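Local coordinates for protein GH3 beta-N-acetylglucosaminidase (Paenibacillaceae, PDB 6K5J) that probably hydrolyses terminal beta-linked N-acetylglucosamine residues from chitin-derived and related sugars, acting as a family 3 glycoside hydrolase, at residues Pro77-Ile82 against Leu334-Arg339; Val392-Val397 against Val452-Asn457; Val481-Asn486 against Phe499-Glu504. All coordinates share one frame; numbering follows the deposited sequence.

Contact 1: Pro77-Ile82 against Leu334-Arg339; sequences PLLISI and LALKQR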
ATOM      1  N   PRO A  77     -25.852   6.034   3.051  1.00 22.64           N
ATOM      2  CA  PRO A  77     -24.835   6.103   1.989  1.00 22.64           C
ATOM      3  C   PRO A  77     -23.574   5.343   2.377  1.00 20.33           C
ATOM      4  O   PRO A  77     -23.256   5.187   3.557  1.00 19.22           O
ATOM      5  CB  PRO A  77     -24.554   7.606   1.855  1.00 26.43           C
ATOM      6  CG  PRO A  77     -25.800   8.267   2.351  1.00 29.85           C
ATOM      7  CD  PRO A  77     -26.337   7.370   3.442  1.00 26.58           C
ATOM      8  N   LEU A  78     -22.853   4.868   1.361  1.00 20.26           N
ATOM      9  CA  LEU A  78     -21.751   3.932   1.567  1.00 18.60           C
ATOM     10  C   LEU A  78     -20.399   4.627   1.670  1.00 19.39           C
ATOM     11  O   LEU A  78     -20.112   5.580   0.939  1.00 20.65           O
ATOM     12  CB  LEU A  78     -21.684   2.938   0.409  1.00 22.41           C
ATOM     13  CG  LEU A  78     -22.878   2.012   0.195  1.00 21.03           C
ATOM     14  CD1 LEU A  78     -22.795   1.418  -1.198  1.00 19.84           C
ATOM     15  CD2 LEU A  78     -22.860   0.918   1.252  1.00 20.69           C
ATOM     16  N   LEU A  79     -19.551   4.109   2.555  1.00 19.44           N
ATOM     17  CA  LEU A  79     -18.116   4.282   2.375  1.00 19.86           C
ATOM     18  C   LEU A  79     -17.640   3.372   1.243  1.00 21.30           C
ATOM     19  O   LEU A  79     -18.044   2.212   1.144  1.00 18.12           O
ATOM     20  CB  LEU A  79     -17.364   3.962   3.673  1.00 19.74           C
ATOM     21  CG  LEU A  79     -17.544   4.981   4.806  1.00 21.37           C
ATOM     22  CD1 LEU A  79     -17.091   4.388   6.147  1.00 20.23           C
ATOM     23  CD2 LEU A  79     -16.783   6.270   4.482  1.00 20.10           C
ATOM     24  N   ILE A  80     -16.778   3.904   0.381  1.00 19.17           N
ATOM     25  CA  ILE A  80     -16.211   3.153  -0.730  1.00 20.05           C
ATOM     26  C   ILE A  80     -14.701   3.345  -0.657  1.00 19.55           C
ATOM     27  O   ILE A  80     -14.202   4.466  -0.830  1.00 15.94           O
ATOM     28  CB  ILE A  80     -16.782   3.603  -2.083  1.00 19.44           C
ATOM     29  CG1 ILE A  80     -18.293   3.313  -2.130  1.00 21.52           C
ATOM     30  CG2 ILE A  80     -16.083   2.895  -3.242  1.00 16.44           C
ATOM     31  CD1 ILE A  80     -18.979   3.681  -3.443  1.00 20.51           C
ATOM     32  N   SER A  81     -13.980   2.264  -0.370  1.00 17.80           N
ATOM     33  CA  SER A  81     -12.553   2.322  -0.084  1.00 18.17           C
ATOM     34  C   SER A  81     -11.758   1.505  -1.103  1.00 17.00           C
ATOM     35  O   SER A  81     -12.322   0.889  -2.014  1.00 18.10           O
ATOM     36  CB  SER A  81     -12.259   1.831   1.333  1.00 16.79           C
ATOM     37  OG  SER A  81     -10.958   2.280   1.738  1.00 20.36           O
ATOM     38  N   ILE A  82     -10.447   1.485  -0.907  1.00 19.46           N
ATOM     39  CA  ILE A  82      -9.496   0.951  -1.879  1.00 19.07           C
ATOM     40  C   ILE A  82      -8.124   0.959  -1.220  1.00 18.84           C
ATOM     41  O   ILE A  82      -7.896   1.705  -0.265  1.00 18.21           O
ATOM     42  CB  ILE A  82      -9.524   1.829  -3.173  1.00 16.86           C
ATOM     43  CG1 ILE A  82      -8.732   1.185  -4.317  1.00 17.81           C
ATOM     44  CG2 ILE A  82      -8.988   3.254  -2.890  1.00 14.63           C
ATOM     45  CD1 ILE A  82      -8.904   1.908  -5.645  1.00 17.89           C
ATOM     46  N   LEU A 334     -21.269   7.018  11.104  1.00 20.18           N
ATOM     47  CA  LEU A 334     -22.158   8.027  10.537  1.00 20.72           C
ATOM     48  C   LEU A 334     -21.515   9.416  10.550  1.00 20.28           C
ATOM     49  O   LEU A 334     -21.728  10.209   9.626  1.00 22.95           O
ATOM     50  CB  LEU A 334     -23.486   8.027  11.299  1.00 22.32           C
ATOM     51  CG  LEU A 334     -24.349   6.768  11.173  1.00 24.13           C
ATOM     52  CD1 LEU A 334     -25.679   6.933  11.889  1.00 27.37           C
ATOM     53  CD2 LEU A 334     -24.593   6.401   9.718  1.00 26.38           C
ATOM     54  N   ALA A 335     -20.719   9.724  11.583  1.00 19.58           N
ATOM     55  CA  ALA A 335     -20.055  11.026  11.642  1.00 25.41           C
ATOM     56  C   ALA A 335     -19.025  11.167  10.529  1.00 23.57           C
ATOM     57  O   ALA A 335     -18.934  12.220   9.887  1.00 21.94           O
ATOM     58  CB  ALA A 335     -19.395  11.232  13.008  1.00 25.16           C
ATOM     59  N   LEU A 336     -18.249  10.108  10.275  1.00 21.90           N
ATOM     60  CA  LEU A 336     -17.306  10.130   9.162  1.00 21.90           C
ATOM     61  C   LEU A 336     -18.036  10.301   7.830  1.00 20.87           C
ATOM     62  O   LEU A 336     -17.626  11.104   6.977  1.00 20.52           O
ATOM     63  CB  LEU A 336     -16.479   8.835   9.167  1.00 18.89           C
ATOM     64  CG  LEU A 336     -15.502   8.704   7.992  1.00 22.02           C
ATOM     65  CD1 LEU A 336     -14.560   9.887   7.963  1.00 19.28           C
ATOM     66  CD2 LEU A 336     -14.724   7.389   8.071  1.00 19.81           C
ATOM     67  N   LYS A 337     -19.133   9.571   7.649  1.00 20.77           N
ATOM     68  CA  LYS A 337     -19.873   9.622   6.392  1.00 21.68           C
ATOM     69  C   LYS A 337     -20.448  11.012   6.143  1.00 26.41           C
ATOM     70  O   LYS A 337     -20.467  11.489   5.002  1.00 22.74           O
ATOM     71  CB  LYS A 337     -20.982   8.570   6.402  1.00 20.70           C
ATOM     72  CG  LYS A 337     -20.470   7.137   6.190  1.00 19.40           C
ATOM     73  CD  LYS A 337     -21.597   6.123   6.291  1.00 20.97           C
ATOM     74  CE  LYS A 337     -21.112   4.738   5.847  1.00 24.15           C
ATOM     75  NZ  LYS A 337     -22.221   3.766   5.664  1.00 22.46           N
ATOM     76  N   GLN A 338     -20.935  11.671   7.196  1.00 24.98           N
ATOM     77  CA  GLN A 338     -21.391  13.049   7.049  1.00 26.69           C
ATOM     78  C   GLN A 338     -20.230  13.981   6.720  1.00 28.54           C
ATOM     79  O   GLN A 338     -20.367  14.883   5.883  1.00 29.80           O
ATOM     80  CB  GLN A 338     -22.085  13.508   8.329  1.00 28.20           C
ATOM     81  CG  GLN A 338     -22.574  14.945   8.241  1.00 32.63           C
ATOM     82  CD  GLN A 338     -23.048  15.490   9.568  1.00 46.87           C
ATOM     83  OE1 GLN A 338     -23.108  14.767  10.565  1.00 49.05           O
ATOM     84  NE2 GLN A 338     -23.390  16.778   9.590  1.00 52.45           N
ATOM     85  N   ARG A 339     -19.082  13.769   7.366  1.00 26.76           N
ATOM     86  CA  ARG A 339     -17.941  14.676   7.247  1.00 31.65           C
ATOM     87  C   ARG A 339     -17.346  14.666   5.851  1.00 32.86           C
ATOM     88  O   ARG A 339     -16.819  15.688   5.390  1.00 37.29           O
ATOM     89  CB  ARG A 339     -16.873  14.294   8.262  1.00 29.77           C
ATOM     90  CG  ARG A 339     -15.851  15.364   8.521  1.00 40.20           C
ATOM     91  CD  ARG A 339     -15.280  15.188   9.903  1.00 41.15           C
ATOM     92  NE  ARG A 339     -14.406  14.030   9.935  1.00 37.02           N
ATOM     93  CZ  ARG A 339     -14.541  13.005  10.769  1.00 34.21           C
ATOM     94  NH1 ARG A 339     -15.522  12.977  11.669  1.00 38.26           N
ATOM     95  NH2 ARG A 339     -13.690  12.001  10.700  1.00 27.30           N
TER
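K337 lays its aliphatic chain obliquely over L79, with its CG 3.9 Å and its CE 3.7 Å from the branching carbon CG of L79. CE is equally close, at 3.7 Å, to the backbone N of L79, so the lysine grazes the main chain as well as the leucine. Its first torsion (chi1 -75°) puts CG anti to the carbonyl carbon, and beyond CG the chain is extended, which carries the amine from the helix to the residue ahead of the strand. There NZ donates a hydrogen bond of 2.7 Å to P77 O. The C=O...N angle is 154°, with NZ tilted 15° from the carbonyl plane.

The same amine also bonds to G44 O and to the side-chain OE1 of Q19. P77, G44 and Q19 lie just ahead of strands 79-81, 45-47 and 21-23, neighbours in one parallel sheet, so a single lysine joins the starts of three strands. This is the N-terminal end of the strands in the TIM-barrel-type domain of family 3. Helix 323-339 lies across that end, touching residues just ahead of strands of both sheets: L336 rests on D225, before strand 226-229, and R339 NH2 forms a salt bridge with the same aspartate. Helix 56-72 covers the outer side of strand 79-81. The amine is buried and bonded to three oxygens, an environment consistent with a retained positive charge.

A looser apolar touch lies beside this grip, where L79 CD1 meets L336 CD2 at 4.3 Å. L79 also rests on M22 of strand 21-23, on the inner side of the barrel, so its isobutyl group lies between that strand's side chain and the helix.

Contact 2: Val392-Val397 against Val452-Asn457; sequences VVWPEV and VVVSYN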
ATOM      1  N   VAL A 392      19.781  -3.871 -20.734  1.00 22.62           N
ATOM      2  CA  VAL A 392      18.954  -3.661 -19.552  1.00 22.59           C
ATOM      3  C   VAL A 392      18.232  -4.964 -19.235  1.00 22.79           C
ATOM      4  O   VAL A 392      17.539  -5.525 -20.095  1.00 24.82           O
ATOM      5  CB  VAL A 392      17.949  -2.514 -19.751  1.00 24.30           C
ATOM      6  CG1 VAL A 392      17.047  -2.378 -18.501  1.00 19.88           C
ATOM      7  CG2 VAL A 392      18.687  -1.203 -20.047  1.00 20.79           C
ATOM      8  N   VAL A 393      18.396  -5.444 -18.008  1.00 23.36           N
ATOM      9  CA  VAL A 393      17.704  -6.633 -17.524  1.00 20.76           C
ATOM     10  C   VAL A 393      16.508  -6.173 -16.701  1.00 22.47           C
ATOM     11  O   VAL A 393      16.670  -5.520 -15.664  1.00 20.91           O
ATOM     12  CB  VAL A 393      18.644  -7.533 -16.707  1.00 19.53           C
ATOM     13  CG1 VAL A 393      17.954  -8.846 -16.358  1.00 22.48           C
ATOM     14  CG2 VAL A 393      19.922  -7.805 -17.494  1.00 23.48           C
ATOM     15  N   TRP A 394      15.305  -6.484 -17.171  1.00 21.04           N
ATOM     16  CA  TRP A 394      14.087  -5.912 -16.609  1.00 21.86           C
ATOM     17  C   TRP A 394      13.261  -7.010 -15.962  1.00 26.00           C
ATOM     18  O   TRP A 394      12.871  -7.967 -16.651  1.00 25.00           O
ATOM     19  CB  TRP A 394      13.273  -5.189 -17.682  1.00 22.20           C
ATOM     20  CG  TRP A 394      12.001  -4.593 -17.144  1.00 25.22           C
ATOM     21  CD1 TRP A 394      10.735  -5.097 -17.277  1.00 25.73           C
ATOM     22  CD2 TRP A 394      11.874  -3.392 -16.371  1.00 22.96           C
ATOM     23  NE1 TRP A 394       9.829  -4.287 -16.628  1.00 25.05           N
ATOM     24  CE2 TRP A 394      10.502  -3.234 -16.064  1.00 26.42           C
ATOM     25  CE3 TRP A 394      12.788  -2.440 -15.899  1.00 22.66           C
ATOM     26  CZ2 TRP A 394      10.019  -2.153 -15.322  1.00 25.70           C
ATOM     27  CZ3 TRP A 394      12.305  -1.366 -15.154  1.00 19.22           C
ATOM     28  CH2 TRP A 394      10.933  -1.237 -14.871  1.00 20.33           C
ATOM     29  N   PRO A 395      12.964  -6.920 -14.666  1.00 24.44           N
ATOM     30  CA  PRO A 395      12.210  -7.978 -13.991  1.00 21.96           C
ATOM     31  C   PRO A 395      10.710  -7.748 -14.054  1.00 27.54           C
ATOM     32  O   PRO A 395      10.222  -6.618 -14.043  1.00 27.36           O
ATOM     33  CB  PRO A 395      12.714  -7.868 -12.546  1.00 22.32           C
ATOM     34  CG  PRO A 395      12.898  -6.359 -12.365  1.00 24.48           C
ATOM     35  CD  PRO A 395      13.330  -5.826 -13.742  1.00 24.41           C
ATOM     36  N   GLU A 396       9.964  -8.849 -14.122  1.00 28.15           N
ATOM     37  CA  GLU A 396       8.510  -8.761 -14.112  1.00 29.91           C
ATOM     38  C   GLU A 396       7.960  -9.789 -13.136  1.00 31.63           C
ATOM     39  O   GLU A 396       8.451 -10.921 -13.064  1.00 28.52           O
ATOM     40  CB  GLU A 396       7.899  -8.966 -15.519  1.00 33.10           C
ATOM     41  CG  GLU A 396       8.084 -10.358 -16.096  1.00 39.05           C
ATOM     42  CD  GLU A 396       7.256 -10.618 -17.356  1.00 43.42           C
ATOM     43  OE1 GLU A 396       6.605  -9.680 -17.875  1.00 41.16           O
ATOM     44  OE2 GLU A 396       7.264 -11.780 -17.827  1.00 39.21           O
ATOM     45  N   VAL A 397       6.969  -9.365 -12.351  1.00 29.65           N
ATOM     46  CA  VAL A 397       6.276 -10.275 -11.451  1.00 34.11           C
ATOM     47  C   VAL A 397       5.370 -11.179 -12.277  1.00 35.69           C
ATOM     48  O   VAL A 397       4.589 -10.707 -13.113  1.00 35.11           O
ATOM     49  CB  VAL A 397       5.483  -9.489 -10.395  1.00 36.40           C
ATOM     50  CG1 VAL A 397       4.621 -10.433  -9.551  1.00 40.74           C
ATOM     51  CG2 VAL A 397       6.431  -8.692  -9.501  1.00 32.96           C
ATOM     52  N   VAL A 452      22.925  -2.944 -17.229  1.00 23.04           N
ATOM     53  CA  VAL A 452      22.166  -2.437 -16.090  1.00 21.76           C
ATOM     54  C   VAL A 452      21.141  -3.495 -15.718  1.00 22.26           C
ATOM     55  O   VAL A 452      20.215  -3.766 -16.493  1.00 22.03           O
ATOM     56  CB  VAL A 452      21.452  -1.109 -16.388  1.00 21.60           C
ATOM     57  CG1 VAL A 452      20.739  -0.611 -15.113  1.00 19.35           C
ATOM     58  CG2 VAL A 452      22.411  -0.054 -16.928  1.00 22.13           C
ATOM     59  N   VAL A 453      21.271  -4.066 -14.529  1.00 18.28           N
ATOM     60  CA  VAL A 453      20.231  -4.940 -14.004  1.00 20.37           C
ATOM     61  C   VAL A 453      19.334  -4.115 -13.101  1.00 19.98           C
ATOM     62  O   VAL A 453      19.806  -3.503 -12.132  1.00 19.07           O
ATOM     63  CB  VAL A 453      20.807  -6.136 -13.235  1.00 22.10           C
ATOM     64  CG1 VAL A 453      19.652  -6.977 -12.671  1.00 20.72           C
ATOM     65  CG2 VAL A 453      21.688  -6.962 -14.138  1.00 20.83           C
ATOM     66  N   VAL A 454      18.048  -4.090 -13.423  1.00 19.84           N
ATOM     67  CA  VAL A 454      17.039  -3.603 -12.494  1.00 19.28           C
ATOM     68  C   VAL A 454      16.674  -4.783 -11.599  1.00 21.74           C
ATOM     69  O   VAL A 454      16.143  -5.792 -12.072  1.00 20.43           O
ATOM     70  CB  VAL A 454      15.820  -3.042 -13.232  1.00 21.20           C
ATOM     71  CG1 VAL A 454      14.768  -2.597 -12.237  1.00 21.16           C
ATOM     72  CG2 VAL A 454      16.226  -1.860 -14.106  1.00 19.50           C
ATOM     73  N   SER A 455      17.008  -4.691 -10.312  1.00 19.12           N
ATOM     74  CA  SER A 455      16.656  -5.761  -9.392  1.00 22.13           C
ATOM     75  C   SER A 455      15.279  -5.499  -8.781  1.00 21.92           C
ATOM     76  O   SER A 455      14.779  -4.374  -8.754  1.00 22.04           O
ATOM     77  CB  SER A 455      17.719  -5.931  -8.296  1.00 20.41           C
ATOM     78  OG  SER A 455      17.731  -4.856  -7.368  1.00 22.28           O
ATOM     79  N   TYR A 456      14.655  -6.574  -8.311  1.00 20.43           N
ATOM     80  CA  TYR A 456      13.302  -6.494  -7.766  1.00 22.22           C
ATOM     81  C   TYR A 456      13.231  -7.507  -6.626  1.00 21.29           C
ATOM     82  O   TYR A 456      13.029  -8.702  -6.862  1.00 21.10           O
ATOM     83  CB  TYR A 456      12.264  -6.759  -8.852  1.00 21.23           C
ATOM     84  CG  TYR A 456      10.819  -6.545  -8.441  1.00 22.36           C
ATOM     85  CD1 TYR A 456      10.181  -7.430  -7.583  1.00 24.33           C
ATOM     86  CD2 TYR A 456      10.086  -5.470  -8.935  1.00 27.66           C
ATOM     87  CE1 TYR A 456       8.854  -7.239  -7.209  1.00 27.55           C
ATOM     88  CE2 TYR A 456       8.757  -5.282  -8.574  1.00 27.76           C
ATOM     89  CZ  TYR A 456       8.151  -6.166  -7.717  1.00 25.99           C
ATOM     90  OH  TYR A 456       6.835  -5.979  -7.361  1.00 29.23           O
ATOM     91  N   ASN A 457      13.442  -7.025  -5.403  1.00 21.19           N
ATOM     92  CA  ASN A 457      13.520  -7.872  -4.212  1.00 21.53           C
ATOM     93  C   ASN A 457      14.440  -9.074  -4.440  1.00 23.08           C
ATOM     94  O   ASN A 457      14.119 -10.210  -4.090  1.00 23.11           O
ATOM     95  CB  ASN A 457      12.123  -8.312  -3.765  1.00 23.92           C
ATOM     96  CG  ASN A 457      11.370  -7.198  -3.056  1.00 23.66           C
ATOM     97  OD1 ASN A 457      11.908  -6.106  -2.852  1.00 22.19           O
ATOM     98  ND2 ASN A 457      10.127  -7.461  -2.685  1.00 24.92           N
TER
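V393 and V453 lie side by side across two parallel strands, pointing the same way, with their CG2 methyls 3.9 Å apart. Two backbone hydrogen bonds set this register: V393 N donates to V452 O at 2.9 Å, and V454 N to V393 O at 3.0 Å. The strand directions differ by 13°.

Beyond V454 the bonding pattern changes because P395 has no N-H to give. Its CD instead approaches V454 O at 3.3 Å, and the pyrrolidine crosses the V454 side chain at about a right angle. At the next carbon, P395 CG also touches CB of Y456 at 3.6 Å. V454 also lies alongside W394, its CG2 3.9 Å from CE3 of the indole, while CD of P395 stands over one face of that ring, toward its rim. Farther on, V397 crosses Y456 at about a right angle and sets CG2 3.5 Å from the phenol carbon CZ. CG of Y456 is anti to the backbone N (chi1 -173°), and the ring starting from it meets V397.

The next shell fixes these groups. Y456 OH is hydrogen-bonded to R485 NH1, Y456 N to Q464 OE1, and S455 OG to D489 OD2. L413 of helix 413-419 touches V392, V452 and V454, whereas I468 and L471 of helix 462-472 pack against V453 on the reverse of the sheet.

The chain therefore leaves strand 390-396 toward one face and strand 450-455 toward the other. The five parallel strands 424-430, 390-396, 450-455, 478-483 and 499-501 run in the order 2-1-3-4-5, with antiparallel 374-377 added at the edge beside 499-501, and this pair is the topological switch point of a flavodoxin-like, doubly wound alpha/beta sheet.

Contact 3: Val481-Asn486 against Phe499-Glu504; sequences VASARN and FFAAYE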
ATOM      1  N   VAL A 481      23.659  -1.949 -10.892  1.00 22.34           N
ATOM      2  CA  VAL A 481      22.416  -2.505 -10.365  1.00 20.16           C
ATOM      3  C   VAL A 481      21.569  -1.355  -9.824  1.00 20.04           C
ATOM      4  O   VAL A 481      22.076  -0.480  -9.114  1.00 20.88           O
ATOM      5  CB  VAL A 481      22.686  -3.570  -9.288  1.00 22.38           C
ATOM      6  CG1 VAL A 481      21.367  -4.172  -8.769  1.00 23.68           C
ATOM      7  CG2 VAL A 481      23.570  -4.668  -9.855  1.00 22.24           C
ATOM      8  N   ALA A 482      20.291  -1.346 -10.183  1.00 19.08           N
ATOM      9  CA  ALA A 482      19.330  -0.375  -9.678  1.00 19.52           C
ATOM     10  C   ALA A 482      18.135  -1.147  -9.145  1.00 20.59           C
ATOM     11  O   ALA A 482      17.464  -1.849  -9.904  1.00 20.53           O
ATOM     12  CB  ALA A 482      18.904   0.606 -10.774  1.00 18.62           C
ATOM     13  N   SER A 483      17.885  -1.043  -7.843  1.00 20.11           N
ATOM     14  CA  SER A 483      16.780  -1.772  -7.241  1.00 17.95           C
ATOM     15  C   SER A 483      15.487  -1.006  -7.472  1.00 20.51           C
ATOM     16  O   SER A 483      15.424   0.210  -7.242  1.00 20.89           O
ATOM     17  CB  SER A 483      17.019  -1.997  -5.743  1.00 19.15           C
ATOM     18  OG  SER A 483      17.384  -0.794  -5.084  1.00 18.86           O
ATOM     19  N   ALA A 484      14.464  -1.718  -7.940  1.00 18.88           N
ATOM     20  CA  ALA A 484      13.154  -1.140  -8.215  1.00 20.69           C
ATOM     21  C   ALA A 484      12.086  -1.652  -7.258  1.00 19.76           C
ATOM     22  O   ALA A 484      10.889  -1.444  -7.497  1.00 18.53           O
ATOM     23  CB  ALA A 484      12.740  -1.417  -9.663  1.00 17.78           C
ATOM     24  N   ARG A 485      12.485  -2.347  -6.196  1.00 19.20           N
ATOM     25  CA  ARG A 485      11.595  -2.476  -5.055  1.00 19.11           C
ATOM     26  C   ARG A 485      12.409  -2.252  -3.780  1.00 17.37           C
ATOM     27  O   ARG A 485      12.924  -1.145  -3.593  1.00 18.53           O
ATOM     28  CB  ARG A 485      10.840  -3.811  -5.072  1.00 20.97           C
ATOM     29  CG  ARG A 485       9.643  -3.754  -4.116  1.00 20.69           C
ATOM     30  CD  ARG A 485       8.493  -4.691  -4.472  1.00 23.27           C
ATOM     31  NE  ARG A 485       7.444  -4.545  -3.461  1.00 21.75           N
ATOM     32  CZ  ARG A 485       6.133  -4.612  -3.693  1.00 28.23           C
ATOM     33  NH1 ARG A 485       5.670  -4.847  -4.916  1.00 26.25           N
ATOM     34  NH2 ARG A 485       5.280  -4.445  -2.689  1.00 24.45           N
ATOM     35  N   ASN A 486      12.538  -3.240  -2.892  1.00 18.57           N
ATOM     36  CA  ASN A 486      13.226  -2.964  -1.631  1.00 18.82           C
ATOM     37  C   ASN A 486      14.685  -2.604  -1.900  1.00 20.05           C
ATOM     38  O   ASN A 486      15.355  -3.277  -2.692  1.00 22.86           O
ATOM     39  CB  ASN A 486      13.163  -4.159  -0.672  1.00 21.53           C
ATOM     40  CG  ASN A 486      11.772  -4.373  -0.086  1.00 23.34           C
ATOM     41  OD1 ASN A 486      10.841  -3.620  -0.367  1.00 22.03           O
ATOM     42  ND2 ASN A 486      11.628  -5.414   0.723  1.00 22.61           N
ATOM     43  N   PHE A 499      25.442   0.494  -7.040  1.00 21.86           N
ATOM     44  CA  PHE A 499      24.087   0.115  -6.646  1.00 18.45           C
ATOM     45  C   PHE A 499      23.262   1.366  -6.388  1.00 18.75           C
ATOM     46  O   PHE A 499      23.634   2.198  -5.553  1.00 21.35           O
ATOM     47  CB  PHE A 499      24.104  -0.780  -5.399  1.00 18.34           C
ATOM     48  CG  PHE A 499      22.740  -1.282  -4.993  1.00 22.81           C
ATOM     49  CD1 PHE A 499      21.922  -0.512  -4.171  1.00 20.25           C
ATOM     50  CD2 PHE A 499      22.273  -2.513  -5.439  1.00 21.01           C
ATOM     51  CE1 PHE A 499      20.648  -0.960  -3.799  1.00 21.30           C
ATOM     52  CE2 PHE A 499      21.012  -2.978  -5.073  1.00 22.13           C
ATOM     53  CZ  PHE A 499      20.189  -2.190  -4.233  1.00 20.46           C
ATOM     54  N   PHE A 500      22.131   1.475  -7.078  1.00 17.99           N
ATOM     55  CA  PHE A 500      21.158   2.546  -6.895  1.00 19.32           C
ATOM     56  C   PHE A 500      19.882   1.976  -6.290  1.00 19.17           C
ATOM     57  O   PHE A 500      19.562   0.800  -6.474  1.00 19.79           O
ATOM     58  CB  PHE A 500      20.798   3.213  -8.230  1.00 19.47           C
ATOM     59  CG  PHE A 500      21.926   3.973  -8.868  1.00 22.25           C
ATOM     60  CD1 PHE A 500      22.815   3.328  -9.725  1.00 19.32           C
ATOM     61  CD2 PHE A 500      22.084   5.340  -8.633  1.00 19.04           C
ATOM     62  CE1 PHE A 500      23.847   4.019 -10.325  1.00 20.08           C
ATOM     63  CE2 PHE A 500      23.121   6.038  -9.226  1.00 21.65           C
ATOM     64  CZ  PHE A 500      24.007   5.376 -10.078  1.00 24.32           C
ATOM     65  N   ALA A 501      19.118   2.836  -5.608  1.00 20.01           N
ATOM     66  CA  ALA A 501      17.770   2.489  -5.174  1.00 18.60           C
ATOM     67  C   ALA A 501      16.770   3.434  -5.822  1.00 18.42           C
ATOM     68  O   ALA A 501      16.925   4.660  -5.747  1.00 19.87           O
ATOM     69  CB  ALA A 501      17.631   2.536  -3.643  1.00 15.67           C
ATOM     70  N   ALA A 502      15.736   2.863  -6.439  1.00 17.56           N
ATOM     71  CA  ALA A 502      14.601   3.634  -6.929  1.00 17.50           C
ATOM     72  C   ALA A 502      13.319   3.396  -6.146  1.00 16.94           C
ATOM     73  O   ALA A 502      12.358   4.159  -6.325  1.00 17.78           O
ATOM     74  CB  ALA A 502      14.340   3.330  -8.417  1.00 16.97           C
ATOM     75  N   TYR A 503      13.262   2.357  -5.313  1.00 18.37           N
ATOM     76  CA  TYR A 503      12.171   2.055  -4.381  1.00 18.11           C
ATOM     77  C   TYR A 503      10.868   1.652  -5.065  1.00 18.50           C
ATOM     78  O   TYR A 503       9.861   1.420  -4.371  1.00 19.13           O
ATOM     79  CB  TYR A 503      11.904   3.232  -3.420  1.00 16.64           C
ATOM     80  CG  TYR A 503      13.178   3.776  -2.813  1.00 17.71           C
ATOM     81  CD1 TYR A 503      13.779   3.139  -1.734  1.00 17.55           C
ATOM     82  CD2 TYR A 503      13.809   4.904  -3.346  1.00 17.64           C
ATOM     83  CE1 TYR A 503      14.956   3.617  -1.180  1.00 17.52           C
ATOM     84  CE2 TYR A 503      14.991   5.384  -2.802  1.00 17.88           C
ATOM     85  CZ  TYR A 503      15.551   4.740  -1.712  1.00 18.26           C
ATOM     86  OH  TYR A 503      16.726   5.212  -1.159  1.00 16.62           O
ATOM     87  N   GLU A 504      10.839   1.559  -6.391  1.00 18.61           N
ATOM     88  CA  GLU A 504       9.630   1.218  -7.135  1.00 18.99           C
ATOM     89  C   GLU A 504      10.012   1.153  -8.609  1.00 19.99           C
ATOM     90  O   GLU A 504      11.095   1.597  -9.005  1.00 19.42           O
ATOM     91  CB  GLU A 504       8.497   2.225  -6.909  1.00 20.14           C
ATOM     92  CG  GLU A 504       8.876   3.636  -7.283  1.00 18.53           C
ATOM     93  CD  GLU A 504       7.863   4.648  -6.808  1.00 20.31           C
ATOM     94  OE1 GLU A 504       7.276   4.454  -5.718  1.00 20.34           O
ATOM     95  OE2 GLU A 504       7.655   5.638  -7.535  1.00 22.58           O
TER
HETATM   96  O   HOH W   1      15.021   0.449  -4.058  1.00 18.92           O
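F499 reaches forward along the neighbouring strand, from V481, its bridge partner, to S483: its CD2 is 3.8 Å from V481 CG1, and its CZ is 3.2 Å from S483 OG. The ring gets there with CG anti to the backbone N (chi1 -176°), and its side chain crosses that of V481 obliquely. S483 takes the crowded position, with OG between the backbone N and the carbonyl carbon (chi1 50°). The hydroxyl thus sits beside the F499 ring tip and 3.6 Å from A501 CB, and it donates a 2.9 Å hydrogen bond to a water. The same water accepts from Y503 N and donates to R485 O, bridging both segments where the regular strands stop.

Up to that point three backbone bonds, F500 N to V481 O, S483 N to F500 O and A502 N to S483 O, each 2.8 Å long, hold the strands in parallel register. This is the final parallel pair of the six-stranded sheet in the alpha/beta sandwich domain. Strand 374-377 follows on the far side of 499-501 and runs antiparallel.

On the sheet face opposite F499 and S483, A482 CB meets F500 CB at 4.1 Å. F500 turns its CG anti to the carbonyl carbon (chi1 -67°), and V481 O lies near its ring plane at the edge. That ring packs edge-to-face with F382 and is backed by V516 and L517 of helix 507-517.

Past the strands, Y503 folds back so that A501 CB stands 3.6 Å above its ring, toward the rim; its OH bonds to T374. A484 CB touches E504 O at 3.5 Å. R485 starts away from 499-504; its guanidinium forms a salt bridge with D404 and a hydrogen bond to V403 O.

Overall arrangement
Along the chain the contacts come in series, 1, 2, then 3. Contact 1 belongs to the N-terminal barrel-type domain, on the opposite side of the chain's centre from the others. Its centre is about 40 Å from that of contact 2 and 37 Å from that of contact 3; nearest atoms are about 17 Å and 15 Å apart. Contacts 2 and 3 share one sheet, their centres 9 Å apart, because strands 450-455 and 478-483 are neighbours. Probable hydrogen bonds join them, with S455 N 2.9 Å from A482 O. The sheet domain is not isolated: the loop ends of contacts 2 and 3 pack against the barrel-type domain through M88 and helix 102-108.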